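PDB 2YDP: Exo-1,5-alpha-L-arabinofuranobiosidase from Gibberella zeae, which probably cleaves arabinobiose units from the ends of alpha-1,5-linked L-arabinan chains. Local coordinates for residues A[335-340]-A[359-364]; A[12-17]-A[354-359]. The protein carries 1 engineered substitution. All coordinates share one frame; numbering follows the deposited sequence.

Contact 1: A[335-340]-A[359-364]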
loop_
_atom_site.group_PDB
_atom_site.type_symbol
_atom_site.label_atom_id
_atom_site.label_comp_id
_atom_site.label_asym_id
_atom_site.label_seq_id
_atom_site.Cartn_x
_atom_site.Cartn_y
_atom_site.Cartn_z
ATOM N N ASP A 335 18.395 -1.372 -9.768
ATOM C CA ASP A 335 18.906 -0.117 -9.247
ATOM C C ASP A 335 17.809 0.976 -9.272
ATOM O O ASP A 335 17.871 1.933 -8.500
ATOM C CB ASP A 335 20.152 0.298 -10.074
ATOM C CG ASP A 335 20.948 1.432 -9.439
ATOM O OD1 ASP A 335 20.931 1.644 -8.183
ATOM O OD2 ASP A 335 21.620 2.126 -10.232
ATOM N N LEU A 336 16.792 0.809 -10.119
ATOM C CA LEU A 336 15.773 1.860 -10.300
ATOM C C LEU A 336 14.625 1.725 -9.300
ATOM O O LEU A 336 14.082 0.630 -9.107
ATOM C CB LEU A 336 15.234 1.860 -11.741
ATOM C CG LEU A 336 16.211 2.289 -12.836
ATOM C CD1 LEU A 336 15.603 2.030 -14.249
ATOM C CD2 LEU A 336 16.571 3.797 -12.644
ATOM N N LEU A 337 14.253 2.832 -8.673
ATOM C CA LEU A 337 13.184 2.815 -7.683
ATOM C C LEU A 337 12.197 3.926 -7.983
ATOM O O LEU A 337 12.596 5.104 -8.050
ATOM C CB LEU A 337 13.773 3.042 -6.287
ATOM C CG LEU A 337 12.761 3.064 -5.151
ATOM C CD1 LEU A 337 12.165 1.654 -4.932
ATOM C CD2 LEU A 337 13.360 3.662 -3.848
ATOM N N MET A 338 10.927 3.567 -8.202
ATOM C CA MET A 338 9.909 4.598 -8.246
ATOM C C MET A 338 9.332 4.871 -6.864
ATOM O O MET A 338 9.118 3.941 -6.087
ATOM C CB MET A 338 8.785 4.238 -9.203
ATOM C CG MET A 338 7.653 5.275 -9.245
ATOM S SD MET A 338 6.414 4.786 -10.472
ATOM C CE MET A 338 7.099 5.582 -11.858
ATOM N N ILE A 339 9.096 6.148 -6.581
ATOM C CA ILE A 339 8.448 6.593 -5.370
ATOM C C ILE A 339 7.255 7.456 -5.783
ATOM O O ILE A 339 7.437 8.471 -6.437
ATOM C CB ILE A 339 9.368 7.429 -4.479
ATOM C CG1 ILE A 339 10.654 6.675 -4.112
ATOM C CG2 ILE A 339 8.667 7.769 -3.184
ATOM C CD1 ILE A 339 11.871 7.316 -4.648
ATOM N N MET A 340 6.048 7.032 -5.402
ATOM C CA MET A 340 4.823 7.693 -5.829
ATOM C C MET A 340 4.011 8.149 -4.643
ATOM O O MET A 340 3.832 7.395 -3.659
ATOM C CB MET A 340 3.962 6.732 -6.666
ATOM C CG MET A 340 2.775 7.374 -7.335
ATOM S SD MET A 340 1.857 5.997 -8.011
ATOM C CE MET A 340 0.528 6.852 -8.899
ATOM N N VAL A 359 14.417 7.123 -9.053
ATOM C CA VAL A 359 15.762 7.376 -8.599
ATOM C C VAL A 359 16.616 6.111 -8.826
ATOM O O VAL A 359 16.074 5.004 -8.958
ATOM C CB VAL A 359 15.784 7.808 -7.090
ATOM C CG1 VAL A 359 14.792 8.995 -6.854
ATOM C CG2 VAL A 359 15.462 6.602 -6.159
ATOM N N ARG A 360 17.936 6.273 -8.854
ATOM C CA ARG A 360 18.848 5.109 -8.765
ATOM C C ARG A 360 19.379 4.970 -7.360
ATOM O O ARG A 360 19.871 5.955 -6.808
ATOM C CB ARG A 360 20.040 5.251 -9.701
ATOM C CG ARG A 360 19.718 4.850 -11.108
ATOM C CD ARG A 360 20.937 4.887 -12.056
ATOM N NE ARG A 360 20.444 4.559 -13.395
ATOM C CZ ARG A 360 20.117 3.326 -13.796
ATOM N NH1 ARG A 360 20.267 2.283 -12.981
ATOM N NH2 ARG A 360 19.624 3.122 -15.013
ATOM N N LEU A 361 19.289 3.761 -6.788
ATOM C CA LEU A 361 19.814 3.530 -5.431
ATOM C C LEU A 361 21.317 3.769 -5.350
ATOM O O LEU A 361 21.815 4.316 -4.374
ATOM C CB LEU A 361 19.477 2.132 -4.954
ATOM C CG LEU A 361 17.970 1.914 -4.752
ATOM C CD1 LEU A 361 17.734 0.405 -4.468
ATOM C CD2 LEU A 361 17.459 2.770 -3.581
ATOM N N SER A 362 22.015 3.407 -6.407
ATOM C CA SER A 362 23.440 3.677 -6.521
ATOM C C SER A 362 23.779 5.172 -6.438
ATOM O O SER A 362 24.891 5.498 -6.052
ATOM C CB SER A 362 24.000 3.076 -7.830
ATOM O OG SER A 362 23.338 3.637 -8.936
ATOM N N GLU A 363 22.845 6.061 -6.795
ATOM C CA GLU A 363 23.096 7.512 -6.707
ATOM C C GLU A 363 22.612 8.055 -5.381
ATOM O O GLU A 363 23.228 8.923 -4.781
ATOM C CB GLU A 363 22.399 8.266 -7.830
ATOM C CG GLU A 363 22.905 7.860 -9.204
ATOM C CD GLU A 363 22.100 8.435 -10.360
ATOM O OE1 GLU A 363 21.258 9.363 -10.161
ATOM O OE2 GLU A 363 22.320 7.940 -11.490
ATOM N N VAL A 364 21.504 7.518 -4.912
ATOM C CA VAL A 364 20.831 8.111 -3.795
ATOM C C VAL A 364 21.480 7.585 -2.478
ATOM O O VAL A 364 21.528 8.291 -1.460
ATOM C CB VAL A 364 19.301 7.863 -4.049
ATOM C CG1 VAL A 364 18.714 6.774 -3.209
ATOM C CG2 VAL A 364 18.510 9.150 -4.102
#
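Asp-335 and Ser-362 meet through both oxygens of the carboxylate. The Ser-362 amide reaches the syn lone pair of OD1 (N to Asp-335 OD1 2.7 Å), while the hydroxyl OG donates to the syn lone pair of OD2, at 2.6 Å from Asp-335 OD2. With CG turned anti to the backbone N (chi1 -168°), the carboxylate lies against the first turn of the short helix 361-364, where the N-terminal end would tend to stabilise its charge. The extended Arg-360 side chain crosses Asp-335 at about a right angle. Its NH1 forms a salt bridge on the anti side of OD2 (3.1 Å between Arg-360 NH1 and Asp-335 OD2), 29° out of the carboxylate plane. Leu-336 CD2 sits over the centre of one guanidinium face. On the opposite side of the sheet, Val-359 CG2 packs against Leu-337 CB and Ile-339 CD1. Two backbone bonds pair Leu-337 with Val-359 in antiparallel register, and Leu-361 N adds another to Asp-335 O. Asp-333 gives Arg-360 a second salt bridge. In this propeller blade strand 336-341 lies between strands 326-330 and 354-360; the latter runs into helix 361-364 with Arg-360 at the N-cap position, and Ile-300 of strand 300-303 touches Leu-337 and Leu-361.

Contact 2: A[12-17]-A[354-359]; sequences SNVEIF and VSASVV
Ile-16 lies against strand 354-359 along its whole side chain. Its CB rests by the carbonyl of Val-354, 3.5 Å from Val-354 O. From there the branches part: CG2 comes up beside the methyl CG1 of Val-354, while CG1, anti to the carbonyl carbon (chi1 -65°), stays near that oxygen. The second torsion is extended (chi2 172°) and carries the tip along the neighbouring strand, where CD1 meets the methyl of Ala-356 (4.0 Å from Ile-16 CD1 to Ala-356 CB) and the carbonyl carbon of Ser-355.

The side chain springs from a classic beta bulge, in which Ile-16 and Phe-17 together face Val-354. Val-354 O is gripped by two amides from the same face of its plane, at 2.8 Å from Ile-16 N and 3.1 Å from Phe-17 N; Phe-17 O in turn receives Val-354 N. At the other end a G1 bulge sets Asn-13 and Val-14 against Ala-356. Asn-13 has a left-handed backbone conformation, and its amide points to a side chain instead of a carbonyl: Asn-13 N lies 2.8 Å from Ser-357 OG, with a nearly straight N-H...O bond. Gln-319 is a further partner of that hydroxyl and of Ser-355 OG. One water joins Asn-13 ND2, which also bonds Pro-318 O, to Ser-355 OG, and another joins Ser-12 OG to Val-358 O.

Strand 11-17 is one of the two outermost strands of a four-stranded antiparallel sheet, with strand 354-360 between it and strand 336-341. The classic-bulge end packs on the next sheet: Trp-45 of strand 41-47 touches Ile-16 and Val-354 and meets the Phe-17 ring with planes about 20° apart, and Val-28 of strand 28-35 touches Phe-17 and Val-354.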
loop_
_atom_site.group_PDB
_atom_site.type_symbol
_atom_site.label_atom_id
_atom_site.label_comp_id
_atom_site.label_asym_id
_atom_site.label_seq_id
_atom_site.Cartn_x
_atom_site.Cartn_y
_atom_site.Cartn_z
ATOM N N SER A 12 12.533 13.375 -11.874
ATOM C CA SER A 12 12.095 13.859 -10.576
ATOM C C SER A 12 10.797 14.605 -10.635
ATOM O O SER A 12 10.616 15.510 -11.464
ATOM C CB SER A 12 13.147 14.767 -9.968
ATOM O OG SER A 12 14.322 14.020 -9.869
ATOM N N ASN A 13 9.910 14.236 -9.713
ATOM C CA ASN A 13 8.669 14.967 -9.492
ATOM C C ASN A 13 7.839 15.183 -10.745
ATOM O O ASN A 13 7.426 16.304 -11.010
ATOM C CB ASN A 13 8.965 16.318 -8.841
ATOM C CG ASN A 13 9.830 16.197 -7.611
ATOM O OD1 ASN A 13 11.026 16.549 -7.620
ATOM N ND2 ASN A 13 9.247 15.673 -6.549
ATOM N N VAL A 14 7.576 14.117 -11.507
ATOM C CA VAL A 14 6.628 14.218 -12.618
ATOM C C VAL A 14 5.211 14.346 -12.026
ATOM O O VAL A 14 4.853 13.644 -11.067
ATOM C CB VAL A 14 6.708 13.014 -13.608
ATOM C CG1 VAL A 14 6.147 11.772 -12.981
ATOM C CG2 VAL A 14 5.914 13.296 -14.866
ATOM N N GLU A 15 4.411 15.236 -12.600
ATOM C CA GLU A 15 3.071 15.461 -12.106
ATOM C C GLU A 15 2.149 14.584 -12.937
ATOM O O GLU A 15 2.061 14.745 -14.158
ATOM C CB GLU A 15 2.714 16.962 -12.137
ATOM C CG GLU A 15 3.704 17.864 -11.258
ATOM C CD GLU A 15 3.448 17.763 -9.717
ATOM O OE1 GLU A 15 2.279 17.579 -9.326
ATOM O OE2 GLU A 15 4.398 17.903 -8.879
ATOM N N ILE A 16 1.532 13.609 -12.272
ATOM C CA ILE A 16 0.666 12.644 -12.907
ATOM C C ILE A 16 -0.760 13.231 -12.952
ATOM O O ILE A 16 -1.413 13.179 -13.996
ATOM C CB ILE A 16 0.713 11.301 -12.130
ATOM C CG1 ILE A 16 2.121 10.688 -12.217
ATOM C CG2 ILE A 16 -0.369 10.301 -12.607
ATOM C CD1 ILE A 16 2.344 9.479 -11.337
ATOM N N PHE A 17 -1.221 13.839 -11.852
ATOM C CA PHE A 17 -2.592 14.368 -11.835
ATOM C C PHE A 17 -2.785 15.475 -10.818
ATOM O O PHE A 17 -2.540 15.279 -9.645
ATOM C CB PHE A 17 -3.621 13.247 -11.602
ATOM C CG PHE A 17 -5.041 13.739 -11.468
ATOM C CD1 PHE A 17 -5.703 14.307 -12.563
ATOM C CD2 PHE A 17 -5.722 13.610 -10.261
ATOM C CE1 PHE A 17 -7.001 14.771 -12.439
ATOM C CE2 PHE A 17 -7.035 14.060 -10.114
ATOM C CZ PHE A 17 -7.680 14.645 -11.212
ATOM N N VAL A 354 -1.007 14.124 -7.566
ATOM C CA VAL A 354 -0.421 12.805 -7.716
ATOM C C VAL A 354 0.867 12.997 -8.488
ATOM O O VAL A 354 0.864 13.629 -9.558
ATOM C CB VAL A 354 -1.332 11.791 -8.480
ATOM C CG1 VAL A 354 -0.697 10.392 -8.460
ATOM C CG2 VAL A 354 -2.768 11.746 -7.862
ATOM N N SER A 355 1.961 12.463 -7.942
ATOM C CA SER A 355 3.273 12.654 -8.524
ATOM C C SER A 355 4.174 11.463 -8.238
ATOM O O SER A 355 3.847 10.591 -7.419
ATOM C CB SER A 355 3.902 13.969 -8.033
ATOM O OG SER A 355 4.466 13.885 -6.715
ATOM N N ALA A 356 5.296 11.425 -8.939
ATOM C CA ALA A 356 6.289 10.359 -8.775
ATOM C C ALA A 356 7.678 10.755 -9.213
ATOM O O ALA A 356 7.853 11.635 -10.047
ATOM C CB ALA A 356 5.861 9.094 -9.573
ATOM N N SER A 357 8.663 10.045 -8.666
ATOM C CA SER A 357 10.048 10.180 -9.082
ATOM C C SER A 357 10.624 8.784 -9.270
ATOM O O SER A 357 10.192 7.825 -8.612
ATOM C CB SER A 357 10.860 10.907 -8.009
ATOM O OG SER A 357 10.378 12.225 -7.832
ATOM N N VAL A 358 11.590 8.680 -10.171
ATOM C CA VAL A 358 12.392 7.473 -10.288
ATOM C C VAL A 358 13.815 7.853 -10.003
ATOM O O VAL A 358 14.342 8.791 -10.621
ATOM C CB VAL A 358 12.244 6.832 -11.713
ATOM C CG1 VAL A 358 13.308 5.726 -11.916
ATOM C CG2 VAL A 358 10.821 6.301 -11.856
ATOM N N VAL A 359 14.417 7.123 -9.053
ATOM C CA VAL A 359 15.762 7.376 -8.599
ATOM C C VAL A 359 16.616 6.111 -8.826
ATOM O O VAL A 359 16.074 5.004 -8.958
ATOM C CB VAL A 359 15.784 7.808 -7.090
ATOM C CG1 VAL A 359 14.792 8.995 -6.854
ATOM C CG2 VAL A 359 15.462 6.602 -6.159
HETATM O O HOH W 1 15.006 11.267 -9.665
HETATM O O HOH W 2 6.536 15.802 -6.494
#

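Overall arrangement
Strand 354-360 is common to both contacts, with Val-359 in each: contact 1 joins it to strand 336-341 and contact 2 to strand 11-17. The centres lie 13 Å apart, and the sheet continues between them through a probable hydrogen bond from Ile-339 N to Ser-357 O (2.9 Å). Six four-stranded sheets make this chain a six-bladed beta-propeller, and here the N-terminal strand completes the blade built from the C-terminal strands, the velcro closure of such folds. The arabinofuranose is about 13 Å from the Val-354 side chain. Nearer is the bound calcium, about 8 Å from the Phe-17 side chain and held by Asp-18 and Pro-19, directly after contact 2's first strand.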